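Local coordinates for cell division control protein 45 cdc45 putative (Entamoeba histolytica, PDB 6CC2), which probably serves in eukaryotic DNA replication as the Cdc45 subunit of the Cdc45-MCM-GINS replicative helicase, at residues W202-G207 against Q227-N232. Sequence-based numbering, arbitrary orientation.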
ATOM      1  N   TRP A 202       4.999 -13.504  10.574  1.00 20.59           N
ATOM      2  CA  TRP A 202       5.829 -12.664   9.710  1.00 18.33           C
ATOM      3  C   TRP A 202       5.003 -12.053   8.590  1.00 17.40           C
ATOM      4  O   TRP A 202       5.054 -10.843   8.343  1.00 16.06           O
ATOM      5  CB  TRP A 202       6.965 -13.516   9.146  1.00 20.03           C
ATOM      6  CG  TRP A 202       7.811 -12.902   8.075  1.00 20.40           C
ATOM      7  CD1 TRP A 202       8.023 -13.404   6.818  1.00 19.51           C
ATOM      8  CD2 TRP A 202       8.590 -11.708   8.166  1.00 17.66           C
ATOM      9  NE1 TRP A 202       8.914 -12.625   6.137  1.00 21.12           N
ATOM     10  CE2 TRP A 202       9.264 -11.556   6.933  1.00 18.63           C
ATOM     11  CE3 TRP A 202       8.821 -10.768   9.182  1.00 20.37           C
ATOM     12  CZ2 TRP A 202      10.132 -10.489   6.682  1.00 20.64           C
ATOM     13  CZ3 TRP A 202       9.664  -9.704   8.923  1.00 18.18           C
ATOM     14  CH2 TRP A 202      10.314  -9.573   7.685  1.00 20.10           C
ATOM     15  N   TYR A 203       4.218 -12.886   7.899  1.00 17.11           N
ATOM     16  CA  TYR A 203       3.371 -12.363   6.821  1.00 18.66           C
ATOM     17  C   TYR A 203       2.365 -11.370   7.381  1.00 19.34           C
ATOM     18  O   TYR A 203       2.186 -10.281   6.841  1.00 17.76           O
ATOM     19  CB  TYR A 203       2.684 -13.531   6.115  1.00 18.24           C
ATOM     20  CG  TYR A 203       3.665 -14.555   5.552  1.00 19.67           C
ATOM     21  CD1 TYR A 203       4.897 -14.180   5.068  1.00 19.61           C
ATOM     22  CD2 TYR A 203       3.334 -15.904   5.516  1.00 21.50           C
ATOM     23  CE1 TYR A 203       5.800 -15.113   4.567  1.00 21.09           C
ATOM     24  CE2 TYR A 203       4.221 -16.854   5.017  1.00 24.44           C
ATOM     25  CZ  TYR A 203       5.457 -16.442   4.541  1.00 25.00           C
ATOM     26  OH  TYR A 203       6.355 -17.342   4.044  1.00 25.44           O
ATOM     27  N   ALA A 204       1.708 -11.722   8.489  1.00 19.55           N
ATOM     28  CA  ALA A 204       0.735 -10.803   9.064  1.00 19.68           C
ATOM     29  C   ALA A 204       1.389  -9.495   9.484  1.00 19.19           C
ATOM     30  O   ALA A 204       0.778  -8.412   9.364  1.00 19.74           O
ATOM     31  CB  ALA A 204       0.037 -11.457  10.265  1.00 21.71           C
ATOM     32  N   ALA A 205       2.609  -9.557  10.034  1.00 18.03           N
ATOM     33  CA  ALA A 205       3.314  -8.328  10.381  1.00 19.55           C
ATOM     34  C   ALA A 205       3.543  -7.455   9.155  1.00 16.32           C
ATOM     35  O   ALA A 205       3.338  -6.231   9.204  1.00 16.02           O
ATOM     36  CB  ALA A 205       4.655  -8.652  11.057  1.00 17.56           C
ATOM     37  N   ILE A 206       3.927  -8.071   8.023  1.00 15.29           N
ATOM     38  CA  ILE A 206       4.120  -7.325   6.782  1.00 14.97           C
ATOM     39  C   ILE A 206       2.822  -6.663   6.353  1.00 16.26           C
ATOM     40  O   ILE A 206       2.817  -5.507   5.892  1.00 15.82           O
ATOM     41  CB  ILE A 206       4.676  -8.251   5.681  1.00 16.55           C
ATOM     42  CG1 ILE A 206       6.100  -8.665   6.075  1.00 18.73           C
ATOM     43  CG2 ILE A 206       4.623  -7.566   4.303  1.00 18.71           C
ATOM     44  CD1 ILE A 206       6.700  -9.722   5.221  1.00 17.80           C
ATOM     45  N   GLY A 207       1.703  -7.384   6.503  1.00 16.90           N
ATOM     46  CA  GLY A 207       0.409  -6.825   6.118  1.00 17.83           C
ATOM     47  C   GLY A 207       0.024  -5.587   6.913  1.00 16.80           C
ATOM     48  O   GLY A 207      -0.442  -4.602   6.341  1.00 18.09           O
ATOM     49  N   GLN A 227       1.512  -5.956  19.435  1.00 23.55           N
ATOM     50  CA  GLN A 227       1.331  -6.545  20.757  1.00 22.29           C
ATOM     51  C   GLN A 227       0.580  -7.874  20.666  1.00 22.94           C
ATOM     52  O   GLN A 227       0.828  -8.782  21.468  1.00 23.16           O
ATOM     53  CB  GLN A 227       0.588  -5.583  21.682  1.00 24.54           C
ATOM     54  CG  GLN A 227       0.497  -6.054  23.118  1.00 31.97           C
ATOM     55  CD  GLN A 227       1.850  -6.101  23.798  1.00 35.50           C
ATOM     56  OE1 GLN A 227       2.640  -5.160  23.695  1.00 36.08           O
ATOM     57  NE2 GLN A 227       2.133  -7.202  24.481  1.00 34.06           N
ATOM     58  N   TYR A 228      -0.352  -7.994  19.724  1.00 22.38           N
ATOM     59  CA  TYR A 228      -1.045  -9.270  19.522  1.00 23.88           C
ATOM     60  C   TYR A 228      -0.063 -10.355  19.107  1.00 23.68           C
ATOM     61  O   TYR A 228      -0.123 -11.491  19.621  1.00 23.27           O
ATOM     62  CB  TYR A 228      -2.141  -9.118  18.474  1.00 24.93           C
ATOM     63  CG  TYR A 228      -2.987 -10.361  18.273  1.00 25.23           C
ATOM     64  CD1 TYR A 228      -3.932 -10.723  19.221  1.00 26.47           C
ATOM     65  CD2 TYR A 228      -2.863 -11.140  17.141  1.00 28.81           C
ATOM     66  CE1 TYR A 228      -4.714 -11.849  19.065  1.00 31.52           C
ATOM     67  CE2 TYR A 228      -3.668 -12.263  16.963  1.00 29.72           C
ATOM     68  CZ  TYR A 228      -4.576 -12.605  17.929  1.00 33.22           C
ATOM     69  OH  TYR A 228      -5.374 -13.728  17.780  1.00 41.73           O
ATOM     70  N   PHE A 229       0.864 -10.018  18.199  1.00 23.14           N
ATOM     71  CA  PHE A 229       1.873 -10.988  17.782  1.00 22.37           C
ATOM     72  C   PHE A 229       2.800 -11.328  18.942  1.00 22.60           C
ATOM     73  O   PHE A 229       3.177 -12.487  19.125  1.00 21.80           O
ATOM     74  CB  PHE A 229       2.694 -10.451  16.620  1.00 21.74           C
ATOM     75  CG  PHE A 229       1.885  -9.947  15.452  1.00 20.30           C
ATOM     76  CD1 PHE A 229       0.677 -10.520  15.120  1.00 21.47           C
ATOM     77  CD2 PHE A 229       2.363  -8.914  14.685  1.00 21.29           C
ATOM     78  CE1 PHE A 229      -0.063 -10.032  14.048  1.00 25.41           C
ATOM     79  CE2 PHE A 229       1.638  -8.420  13.591  1.00 22.13           C
ATOM     80  CZ  PHE A 229       0.434  -8.986  13.284  1.00 23.51           C
ATOM     81  N   ILE A 230       3.200 -10.317  19.721  1.00 20.98           N
ATOM     82  CA  ILE A 230       4.066 -10.552  20.881  1.00 23.02           C
ATOM     83  C   ILE A 230       3.404 -11.502  21.861  1.00 21.95           C
ATOM     84  O   ILE A 230       4.057 -12.395  22.425  1.00 23.84           O
ATOM     85  CB  ILE A 230       4.423  -9.217  21.571  1.00 24.76           C
ATOM     86  CG1 ILE A 230       5.376  -8.399  20.686  1.00 25.82           C
ATOM     87  CG2 ILE A 230       5.026  -9.473  22.929  1.00 27.55           C
ATOM     88  CD1 ILE A 230       5.589  -6.972  21.179  1.00 29.96           C
ATOM     89  N   ASP A 231       2.105 -11.302  22.116  1.00 22.01           N
ATOM     90  CA  ASP A 231       1.388 -12.126  23.064  1.00 25.79           C
ATOM     91  C   ASP A 231       1.311 -13.570  22.576  1.00 24.48           C
ATOM     92  O   ASP A 231       1.531 -14.504  23.347  1.00 24.80           O
ATOM     93  CB  ASP A 231      -0.027 -11.577  23.289  1.00 30.47           C
ATOM     94  CG  ASP A 231      -0.046 -10.280  24.113  1.00 35.65           C
ATOM     95  OD1 ASP A 231       1.004  -9.875  24.638  1.00 33.93           O
ATOM     96  OD2 ASP A 231      -1.128  -9.664  24.230  1.00 35.20           O
ATOM     97  N   ASN A 232       0.994 -13.765  21.291  1.00 23.68           N
ATOM     98  CA  ASN A 232       0.788 -15.131  20.821  1.00 25.08           C
ATOM     99  C   ASN A 232       2.098 -15.889  20.616  1.00 24.16           C
ATOM    100  O   ASN A 232       2.112 -17.130  20.736  1.00 25.86           O
ATOM    101  CB  ASN A 232      -0.024 -15.128  19.536  1.00 25.93           C
ATOM    102  CG  ASN A 232      -1.503 -14.942  19.796  1.00 30.14           C
ATOM    103  OD1 ASN A 232      -2.213 -15.894  20.112  1.00 32.52           O
ATOM    104  ND2 ASN A 232      -1.971 -13.701  19.690  1.00 32.30           N
TER
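Tyr228 O, next to Phe229 in the chain, accepts two bonds from Asn232: the helical backbone N, and ND2 at 2.9 Å, which arrives from the opposite face of the carbonyl plane. The same ND2 sits above the centre of the Tyr228 ring, so the amide both grips the backbone and lies over its aromatic neighbour. Asn232 OD1 is bonded to Lys191 of helix 182-192, which fixes the other end of the amide.

Of residues 227-232, only Phe229 reaches 202-207. Its CG stands anti to the carbonyl carbon (chi1 -52°), which sends the ring out between Ala204 and Ala205. The two residues meet the far end of the ring obliquely: Ala204 CB is 3.9 Å from CZ, while CE2 comes to 3.6 Å from Ala205 CA. Helices 199-213 and 219-233 are consecutive and form a helical hairpin; segments 202-207 and 227-232 run roughly antiparallel, with a nearest CA-CA approach of 8.0 Å between Ala205 and Phe229. Away from Phe229, Trp202 packs on helix 354-364 and Tyr203 on helix 33-48, and on the solvent side of helix 219-233 Gln227 NE2 bonds Asp231 OD1 from above the carboxylate plane.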